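Local coordinates for CCHC-type domain-containing protein (Trypanosoma brucei brucei, PDB 7C45) that trims guide RNA as an RNase D ribonuclease, probably removing nucleotides from the 3' end, and is held here in complex with a U12 RNA, at residues Q132-S137 with V208-V213; S150-T155 with I195-N200; V126-I131 with M144-K149; Q61-S64 with V69-L72. All coordinates share one frame; numbering follows the deposited sequence.

In the fold
Along the chain, contact 4 closes first; contact 3 then closes before contact 2 opens, while contacts 1 and 3 alternate their segments. Contact 4 is a hairpin in the mixed sheet of the exonuclease fold, and its centre lies about 29 Å from that of contact 1, on the opposite side of the chain's centre. Helix 124-136 serves contacts 1 and 3, and helix 144-152 serves contacts 3 and 2, so contact 3 lies between and touches contacts 1 and 2, which do not meet. Phe-128 of contact 3 packs on Val-151 of contact 2, and Leu-196 of contact 2 reaches Cys-63 of contact 4. Packing thus runs from the RNA-contacting helices through helix 182-202 to the sheet that carries metal ligands.

Contact 1 (Q132-S137 with V208-V213); sequences QWKLRS and VPVDVV
Lys-134, on the last turn of helix 124-136, lies along Pro-209 and Val-210 in the loop that leads into helix 212-226, making this a helix-to-loop packing on the helical side of the RNase H-like exonuclease fold. The lysine does its work here with its methylenes. With CG anti to the backbone N (chi1 176°) and the next two torsions also extended, the chain runs out flat across the loop. Its CB meets CG2 of Val-210 at 4.0 Å, and its CD touches the same methyl at 3.8 Å, the lysine and valine chains running alongside each other but pointing opposite ways. Lys-134 CD also lies 4.3 Å from Pro-209 CB, so the lysine covers the proline ring as well as its carbonyl. A long flexible residue suits this place: its CD and CE lie on the loop, while the bend at chi4 (76°) turns NZ away from Pro-209 O. Val-210 is the buried member: its side chain also touches Ile-131 and Ile-252, for which a compact branched residue is apt. Pro-209 is more exposed and, having no N-H to satisfy, fits a loop; its ring CG comes to 4.5 Å from CD2 of Leu-135. Next along, Arg-136 packs on an RNA sugar and hydrogen-bonds Gln-132 OE1 through NH2. No hydrogen bond crosses the contact; instead CD and CE of Lys-134 each sit 3.1 Å from Pro-209 O.

Contact 2 (S150-T155 with I195-N200); sequences SVAGLT and ILLLSN
Leu-197 takes the crowded position, its CG between the backbone N and the carbonyl carbon (chi1 77°), and this swings CD1 out to Ala-152 and Leu-154. Leu-198, one residue on, holds CG anti to its carbonyl carbon (chi1 -79°) and sends CD2 to Val-151. Two adjacent leucines of helix 182-202 thereby address the end of helix 144-152 and the turn after it. CD1 of Leu-197 touches CB of Ala-152 at 4.0 Å, where the small alanine lets the backbones come close. The tip of Leu-154 completes this group, its CD1 lying 4.0 Å from CD1 of Leu-197. Leu-154 can join because Gly-153, with the positive phi that glycine tolerates easily, ends the helix and turns the chain. Val-151 provides a branched surface rather than a single methyl: CD2 of Leu-198 sits 3.8 Å from its CB and equally far from its CG1. Around this helix-to-helix seam, Leu-197 also packs on helix 4-12 and Leu-198 on Leu-124. All the touching groups are aliphatic and no hydrogen bond crosses, which implies that burial of hydrocarbon and fit of shape, rather than directional bonds, hold these parts of the exonuclease fold together.

Contact 3 (V126-I131 with M144-K149); sequences VFFTAI and MGYVLK. With nucleotides of chain B.
Phe-128 of helix 124-136 meets Val-147 and Tyr-146 of helix 144-152, and the contact combines aliphatic, aromatic and RNA-binding interactions. The first kind is CH-pi. Val-147 places CG2 over one face of the Phe-128 ring, 4.3 Å from its centroid and 25° off the ring normal, while its other methyl, CG1, lies 4.0 Å from CD1 of the same ring. A valine, with two methyls on one carbon, spreads well over a flat surface between two helices. The second kind joins ring to ring. CE2 of Phe-128 approaches the edge of Tyr-146, in its plane, 4.0 Å from CE1, and the two side chains cross at about a right angle. The third kind involves the nucleic acid. Tyr-146 has CG anti to the backbone N (chi1 -174°), which extends the ring from its helix beneath the base of U6 of chain B. The base lies nearly parallel to the ring, with N3 3.4 Å above its plane and over its centre, and O2 comes to 3.2 Å from CG. Phe-128 thus backs the edge of the tyrosine that supports the nucleotide. Arg-292 makes a cation-pi contact with Tyr-146, and Met-144 N, at the helix start, bonds to an RNA phosphate. An unpaired base stacked on an aromatic side chain is typical of single-stranded RNA binding, and marks this exonuclease's RNA-binding face.

Contact 4 (Q61-S64 with V69-L72); sequences QACS and VVFL
Antiparallel pairing of Gln-61 with Leu-72 and of Ala-62 with Phe-71 joins strands 57-64 and 70-74 as a beta hairpin, buried in the mixed sheet. Their directions differ by 159°. Ala-62 and Phe-71 are the hydrogen-bonded pair: Ala-62 N gives a bond of 3.0 Å to Phe-71 O, and Phe-71 N returns one of 2.8 Å to Ala-62 O. The small alanine sits beside the larger Phe-71 on the same face, with Ile-38 and Leu-40 of strand 37-44 against it; the phenylalanine ring packs on helix 22-33 and has Val-69 CG1 above one face. This is the sheet of an RNase H-like 3'-5' exonuclease, and the neighbouring strand 37-44 carries Asp-41 and Glu-43, ligands of the calcium ion. Gln-61 stands beside them in the non-hydrogen-bonded pair with Leu-72. Its CG is tightly set against Leu-72 CD2, at 3.4 Å, and the chain bends at chi2 (95°), carrying the amide away toward the metal site. There NE2 bonds to Glu-43 OE2 and to Ala-188 O, making Gln-61 a second-shell residue that can position a metal ligand. Cys-63 and Val-70 add an apolar touch, SG to CG2 at 4.0 Å, and both also pack on Val-192 of helix 182-202. Toward the turn a water takes over from direct pairing, accepting from Ser-64 N at 2.9 Å and lying 2.8 Å from Val-69 O.

Contact 1 (Q132-S137 with V208-V213)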
# COMPACT_ATOMS: atom_id res chain seq x y z
N GLN A 132 13.43 -2.85 5.93
CA GLN A 132 14.11 -1.97 6.88
C GLN A 132 14.41 -2.67 8.19
O GLN A 132 15.41 -2.37 8.84
CB GLN A 132 13.28 -0.72 7.18
CG GLN A 132 12.81 -0.05 5.94
CD GLN A 132 13.90 0.11 4.92
OE1 GLN A 132 14.99 0.61 5.21
NE2 GLN A 132 13.62 -0.32 3.72
N TRP A 133 13.53 -3.57 8.62
CA TRP A 133 13.77 -4.34 9.83
C TRP A 133 14.98 -5.25 9.66
O TRP A 133 15.86 -5.27 10.53
CB TRP A 133 12.53 -5.16 10.18
CG TRP A 133 12.76 -6.10 11.31
CD1 TRP A 133 12.97 -7.45 11.26
CD2 TRP A 133 12.86 -5.73 12.68
NE1 TRP A 133 13.17 -7.94 12.53
CE2 TRP A 133 13.11 -6.91 13.41
CE3 TRP A 133 12.75 -4.52 13.36
CZ2 TRP A 133 13.25 -6.90 14.79
CZ3 TRP A 133 12.89 -4.52 14.71
CH2 TRP A 133 13.15 -5.70 15.42
N LYS A 134 15.02 -6.04 8.58
CA LYS A 134 16.12 -6.97 8.38
C LYS A 134 17.46 -6.24 8.28
O LYS A 134 18.47 -6.72 8.80
CB LYS A 134 15.90 -7.80 7.12
CG LYS A 134 17.04 -8.73 6.79
CD LYS A 134 16.63 -9.74 5.75
CE LYS A 134 17.75 -10.73 5.51
NZ LYS A 134 17.78 -11.67 6.66
N LEU A 135 17.48 -5.09 7.62
CA LEU A 135 18.73 -4.36 7.43
C LEU A 135 19.09 -3.46 8.61
O LEU A 135 20.27 -3.24 8.85
CB LEU A 135 18.66 -3.50 6.17
CG LEU A 135 18.44 -4.24 4.85
CD1 LEU A 135 18.25 -3.29 3.70
CD2 LEU A 135 19.58 -5.19 4.60
N ARG A 136 18.11 -2.90 9.32
CA ARG A 136 18.38 -1.81 10.25
C ARG A 136 17.64 -1.88 11.58
O ARG A 136 17.85 -1.01 12.43
CB ARG A 136 18.05 -0.45 9.60
CG ARG A 136 18.67 -0.20 8.26
CD ARG A 136 17.81 0.77 7.49
NE ARG A 136 17.47 1.91 8.30
CZ ARG A 136 16.58 2.83 7.96
NH1 ARG A 136 16.35 3.86 8.77
NH2 ARG A 136 15.89 2.73 6.83
N SER A 137 16.80 -2.89 11.80
CA SER A 137 15.96 -2.99 13.00
C SER A 137 15.01 -1.80 13.11
O SER A 137 14.67 -1.34 14.20
CB SER A 137 16.80 -3.11 14.28
OG SER A 137 17.60 -4.27 14.26
N VAL A 208 15.96 -8.64 -3.57
CA VAL A 208 15.31 -8.09 -2.37
C VAL A 208 15.64 -9.05 -1.23
O VAL A 208 15.48 -10.26 -1.40
CB VAL A 208 13.80 -7.92 -2.58
CG1 VAL A 208 13.06 -7.66 -1.26
CG2 VAL A 208 13.55 -6.77 -3.51
N PRO A 209 16.09 -8.57 -0.07
CA PRO A 209 16.64 -9.47 0.96
C PRO A 209 15.63 -10.09 1.92
O PRO A 209 16.05 -10.78 2.86
CB PRO A 209 17.57 -8.52 1.72
CG PRO A 209 16.89 -7.23 1.65
CD PRO A 209 16.21 -7.16 0.32
N VAL A 210 14.33 -9.87 1.73
CA VAL A 210 13.30 -10.53 2.50
C VAL A 210 12.47 -11.39 1.55
O VAL A 210 12.18 -10.97 0.43
CB VAL A 210 12.42 -9.51 3.24
CG1 VAL A 210 11.34 -10.21 4.04
CG2 VAL A 210 13.30 -8.67 4.16
N ASP A 211 12.11 -12.60 2.01
CA ASP A 211 11.37 -13.55 1.19
C ASP A 211 9.90 -13.16 1.08
O ASP A 211 9.28 -12.79 2.08
CB ASP A 211 11.47 -14.96 1.81
CG ASP A 211 12.89 -15.52 1.81
OD1 ASP A 211 13.59 -15.34 0.80
OD2 ASP A 211 13.28 -16.16 2.82
N VAL A 212 9.34 -13.23 -0.13
CA VAL A 212 7.94 -12.87 -0.30
C VAL A 212 7.04 -13.77 0.53
O VAL A 212 6.03 -13.32 1.07
CB VAL A 212 7.56 -12.89 -1.79
CG1 VAL A 212 8.52 -12.04 -2.57
CG2 VAL A 212 7.62 -14.28 -2.31
N VAL A 213 7.40 -15.05 0.69
CA VAL A 213 6.59 -15.97 1.47
C VAL A 213 6.52 -15.52 2.93
O VAL A 213 5.46 -15.59 3.57
CB VAL A 213 7.15 -17.39 1.35
CG1 VAL A 213 6.50 -18.27 2.36
CG2 VAL A 213 6.92 -17.95 -0.03

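Contact 2 (S150-T155 with I195-N200)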
# COMPACT_ATOMS: atom_id res chain seq x y z
N SER A 150 11.69 5.68 -2.61
CA SER A 150 12.80 4.81 -2.26
C SER A 150 12.84 3.55 -3.11
O SER A 150 13.93 3.08 -3.45
CB SER A 150 12.73 4.46 -0.78
OG SER A 150 13.64 3.41 -0.50
N VAL A 151 11.69 2.99 -3.47
CA VAL A 151 11.69 1.73 -4.20
C VAL A 151 11.74 1.93 -5.71
O VAL A 151 12.48 1.25 -6.41
CB VAL A 151 10.47 0.88 -3.81
CG1 VAL A 151 10.38 -0.31 -4.71
CG2 VAL A 151 10.57 0.44 -2.35
N ALA A 152 10.95 2.85 -6.25
CA ALA A 152 10.85 3.01 -7.70
C ALA A 152 11.45 4.30 -8.21
O ALA A 152 11.44 4.53 -9.42
CB ALA A 152 9.38 2.93 -8.13
N GLY A 153 11.97 5.15 -7.34
CA GLY A 153 12.51 6.43 -7.77
C GLY A 153 11.46 7.41 -8.23
O GLY A 153 11.80 8.41 -8.85
N LEU A 154 10.19 7.16 -7.93
CA LEU A 154 9.09 7.96 -8.43
C LEU A 154 8.64 8.99 -7.41
O LEU A 154 8.54 8.70 -6.22
CB LEU A 154 7.89 7.08 -8.79
CG LEU A 154 7.92 6.47 -10.19
CD1 LEU A 154 6.74 5.55 -10.40
CD2 LEU A 154 7.92 7.58 -11.23
N THR A 155 8.33 10.18 -7.91
CA THR A 155 7.67 11.23 -7.13
C THR A 155 6.32 11.48 -7.79
O THR A 155 6.26 11.95 -8.93
CB THR A 155 8.51 12.50 -7.09
OG1 THR A 155 9.73 12.22 -6.39
CG2 THR A 155 7.76 13.61 -6.37
N ILE A 195 0.52 0.62 -6.24
CA ILE A 195 0.67 -0.69 -5.62
C ILE A 195 1.12 -1.72 -6.64
O ILE A 195 2.01 -2.53 -6.38
CB ILE A 195 -0.64 -1.11 -4.93
CG1 ILE A 195 -0.86 -0.21 -3.72
CG2 ILE A 195 -0.56 -2.56 -4.52
CD1 ILE A 195 -2.28 -0.31 -3.07
N LEU A 196 0.47 -1.75 -7.81
CA LEU A 196 0.82 -2.77 -8.78
C LEU A 196 2.24 -2.55 -9.30
O LEU A 196 3.02 -3.51 -9.42
CB LEU A 196 -0.21 -2.78 -9.93
CG LEU A 196 -0.08 -3.91 -10.96
CD1 LEU A 196 -0.38 -5.25 -10.33
CD2 LEU A 196 -0.97 -3.68 -12.19
N LEU A 197 2.62 -1.31 -9.54
CA LEU A 197 3.97 -1.10 -10.04
C LEU A 197 5.00 -1.41 -8.96
O LEU A 197 6.08 -1.95 -9.26
CB LEU A 197 4.13 0.31 -10.59
CG LEU A 197 4.31 1.55 -9.74
CD1 LEU A 197 5.77 1.78 -9.34
CD2 LEU A 197 3.76 2.75 -10.48
N LEU A 198 4.69 -1.10 -7.69
CA LEU A 198 5.60 -1.42 -6.61
C LEU A 198 5.82 -2.92 -6.48
O LEU A 198 6.91 -3.35 -6.08
CB LEU A 198 5.07 -0.88 -5.29
CG LEU A 198 5.33 0.63 -5.11
CD1 LEU A 198 4.57 1.17 -3.90
CD2 LEU A 198 6.84 0.92 -5.00
N SER A 199 4.78 -3.71 -6.76
CA SER A 199 4.93 -5.16 -6.68
C SER A 199 5.97 -5.66 -7.66
O SER A 199 6.63 -6.66 -7.40
CB SER A 199 3.60 -5.87 -6.93
OG SER A 199 3.20 -5.71 -8.28
N ASN A 200 6.16 -4.95 -8.78
CA ASN A 200 7.17 -5.36 -9.76
C ASN A 200 8.57 -5.21 -9.19
O ASN A 200 9.48 -5.94 -9.59
CB ASN A 200 7.04 -4.54 -11.04
CG ASN A 200 5.85 -4.96 -11.89
OD1 ASN A 200 5.37 -6.09 -11.79
ND2 ASN A 200 5.39 -4.05 -12.74

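Contact 3 (V126-I131 with M144-K149)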
# COMPACT_ATOMS: atom_id res chain seq x y z
N VAL A 126 4.07 -3.32 4.59
CA VAL A 126 4.73 -4.27 5.49
C VAL A 126 6.00 -4.83 4.84
O VAL A 126 7.04 -4.96 5.51
CB VAL A 126 3.76 -5.39 5.90
CG1 VAL A 126 4.45 -6.44 6.73
CG2 VAL A 126 2.60 -4.79 6.71
N PHE A 127 5.93 -5.18 3.55
CA PHE A 127 7.12 -5.64 2.82
C PHE A 127 8.26 -4.63 2.97
O PHE A 127 9.39 -5.00 3.34
CB PHE A 127 6.78 -5.85 1.34
CG PHE A 127 7.57 -6.97 0.66
CD1 PHE A 127 8.93 -7.10 0.88
CD2 PHE A 127 6.94 -7.89 -0.15
CE1 PHE A 127 9.66 -8.13 0.25
CE2 PHE A 127 7.65 -8.93 -0.77
CZ PHE A 127 9.02 -9.04 -0.56
N PHE A 128 7.98 -3.36 2.72
CA PHE A 128 9.03 -2.35 2.82
C PHE A 128 9.54 -2.24 4.25
O PHE A 128 10.75 -2.15 4.47
CB PHE A 128 8.52 -1.00 2.33
CG PHE A 128 9.60 0.06 2.23
CD1 PHE A 128 10.47 0.07 1.14
CD2 PHE A 128 9.76 1.00 3.22
CE1 PHE A 128 11.46 1.03 1.05
CE2 PHE A 128 10.75 1.97 3.12
CZ PHE A 128 11.59 1.99 2.04
N THR A 129 8.63 -2.26 5.23
CA THR A 129 9.09 -2.23 6.62
C THR A 129 9.95 -3.45 6.94
O THR A 129 10.98 -3.31 7.61
CB THR A 129 7.89 -2.15 7.57
OG1 THR A 129 7.23 -0.90 7.34
CG2 THR A 129 8.36 -2.20 9.02
N ALA A 130 9.58 -4.64 6.45
CA ALA A 130 10.33 -5.85 6.77
C ALA A 130 11.76 -5.75 6.25
O ALA A 130 12.69 -6.25 6.88
CB ALA A 130 9.63 -7.08 6.17
N ILE A 131 11.92 -5.10 5.10
CA ILE A 131 13.26 -4.86 4.56
C ILE A 131 14.05 -3.95 5.50
O ILE A 131 15.19 -4.25 5.85
CB ILE A 131 13.15 -4.26 3.15
CG1 ILE A 131 12.59 -5.31 2.18
CG2 ILE A 131 14.51 -3.70 2.66
CD1 ILE A 131 12.23 -4.77 0.81
N MET A 144 2.98 6.03 1.33
CA MET A 144 3.11 5.66 -0.07
C MET A 144 4.13 6.52 -0.80
O MET A 144 4.89 6.02 -1.64
CB MET A 144 1.73 5.76 -0.73
CG MET A 144 1.71 5.56 -2.21
SD MET A 144 2.12 3.88 -2.72
CE MET A 144 0.53 3.08 -2.47
N GLY A 145 4.15 7.82 -0.52
CA GLY A 145 5.07 8.69 -1.24
C GLY A 145 6.53 8.33 -0.99
O GLY A 145 7.33 8.24 -1.93
N TYR A 146 6.88 8.11 0.27
CA TYR A 146 8.23 7.71 0.65
C TYR A 146 8.60 6.35 0.06
O TYR A 146 9.72 6.16 -0.42
CB TYR A 146 8.34 7.67 2.17
CG TYR A 146 9.74 7.39 2.67
CD1 TYR A 146 10.22 6.10 2.77
CD2 TYR A 146 10.58 8.43 3.02
CE1 TYR A 146 11.50 5.85 3.21
CE2 TYR A 146 11.86 8.19 3.48
CZ TYR A 146 12.31 6.90 3.58
OH TYR A 146 13.59 6.66 4.02
N VAL A 147 7.68 5.39 0.11
CA VAL A 147 8.00 4.08 -0.43
C VAL A 147 8.17 4.16 -1.93
O VAL A 147 9.07 3.54 -2.51
CB VAL A 147 6.94 3.04 -0.04
CG1 VAL A 147 7.29 1.70 -0.70
CG2 VAL A 147 6.86 2.93 1.43
N LEU A 148 7.30 4.92 -2.60
CA LEU A 148 7.41 5.06 -4.05
C LEU A 148 8.79 5.60 -4.44
O LEU A 148 9.44 5.06 -5.33
CB LEU A 148 6.30 5.96 -4.57
CG LEU A 148 5.03 5.24 -4.99
CD1 LEU A 148 3.99 6.28 -5.39
CD2 LEU A 148 5.32 4.28 -6.15
N LYS A 149 9.26 6.63 -3.73
CA LYS A 149 10.54 7.26 -4.05
C LYS A 149 11.70 6.32 -3.77
O LYS A 149 12.61 6.16 -4.61
CB LYS A 149 10.68 8.56 -3.25
CG LYS A 149 11.94 9.36 -3.50
CD LYS A 149 11.71 10.80 -3.04
CE LYS A 149 12.92 11.39 -2.32
NZ LYS A 149 14.13 11.41 -3.16
P U B 6 11.59 13.77 8.29
OP1 U B 6 10.93 15.08 8.44
OP2 U B 6 11.78 12.91 9.47
O5' U B 6 10.78 12.90 7.24
C5' U B 6 10.50 13.38 5.94
C4' U B 6 9.34 12.63 5.33
O4' U B 6 9.75 11.28 5.03
C3' U B 6 8.10 12.50 6.23
O3' U B 6 6.96 12.45 5.39
C2' U B 6 8.30 11.13 6.86
O2' U B 6 7.13 10.49 7.31
C1' U B 6 8.93 10.36 5.71
N1 U B 6 9.75 9.23 6.14
C2 U B 6 9.22 7.97 5.94
O2 U B 6 8.13 7.78 5.44
N3 U B 6 10.03 6.94 6.33
C4 U B 6 11.27 7.05 6.90
O4 U B 6 11.87 6.01 7.21
C5 U B 6 11.73 8.39 7.09
C6 U B 6 10.98 9.42 6.72

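Contact 4 (Q61-S64 with V69-L72)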
# COMPACT_ATOMS: atom_id res chain seq x y z
N GLN A 61 -11.18 -0.01 -5.06
CA GLN A 61 -10.41 0.18 -6.28
C GLN A 61 -9.56 -1.06 -6.54
O GLN A 61 -9.06 -1.68 -5.61
CB GLN A 61 -9.54 1.43 -6.19
CG GLN A 61 -10.36 2.67 -5.85
CD GLN A 61 -10.37 2.97 -4.37
OE1 GLN A 61 -11.20 2.46 -3.61
NE2 GLN A 61 -9.42 3.78 -3.94
N ALA A 62 -9.43 -1.44 -7.82
CA ALA A 62 -8.71 -2.66 -8.15
C ALA A 62 -7.92 -2.46 -9.43
O ALA A 62 -8.41 -1.87 -10.40
CB ALA A 62 -9.63 -3.86 -8.34
N CYS A 63 -6.70 -2.98 -9.45
CA CYS A 63 -5.88 -2.93 -10.65
C CYS A 63 -5.09 -4.23 -10.69
O CYS A 63 -4.35 -4.51 -9.75
CB CYS A 63 -4.96 -1.72 -10.61
SG CYS A 63 -4.02 -1.48 -12.15
N SER A 64 -5.28 -5.02 -11.75
CA SER A 64 -4.72 -6.36 -11.83
C SER A 64 -3.79 -6.49 -13.03
O SER A 64 -3.73 -5.63 -13.91
CB SER A 64 -5.82 -7.42 -11.90
OG SER A 64 -6.13 -7.74 -13.25
N VAL A 69 -6.28 -1.38 -16.78
CA VAL A 69 -7.35 -0.48 -16.35
C VAL A 69 -7.37 -0.47 -14.83
O VAL A 69 -6.97 -1.44 -14.19
CB VAL A 69 -8.74 -0.92 -16.91
CG1 VAL A 69 -9.24 -2.15 -16.20
CG2 VAL A 69 -9.77 0.19 -16.80
N VAL A 70 -7.88 0.61 -14.26
CA VAL A 70 -8.18 0.68 -12.83
C VAL A 70 -9.70 0.64 -12.67
O VAL A 70 -10.39 1.51 -13.20
CB VAL A 70 -7.60 1.95 -12.19
CG1 VAL A 70 -8.06 2.10 -10.73
CG2 VAL A 70 -6.08 1.95 -12.31
N PHE A 71 -10.21 -0.39 -12.01
CA PHE A 71 -11.65 -0.45 -11.78
C PHE A 71 -11.96 0.34 -10.52
O PHE A 71 -11.32 0.13 -9.49
CB PHE A 71 -12.13 -1.89 -11.61
CG PHE A 71 -12.05 -2.73 -12.87
CD1 PHE A 71 -12.76 -2.38 -14.00
CD2 PHE A 71 -11.29 -3.91 -12.88
CE1 PHE A 71 -12.71 -3.17 -15.14
CE2 PHE A 71 -11.22 -4.71 -14.01
CZ PHE A 71 -11.94 -4.34 -15.14
N LEU A 72 -12.92 1.26 -10.60
CA LEU A 72 -13.40 1.97 -9.42
C LEU A 72 -14.78 1.42 -9.12
O LEU A 72 -15.76 1.80 -9.76
CB LEU A 72 -13.43 3.48 -9.64
CG LEU A 72 -12.11 4.11 -10.07
CD1 LEU A 72 -12.33 5.56 -10.38
CD2 LEU A 72 -11.08 3.94 -8.94
O HOH W 1 -6.85 -4.23 -14.08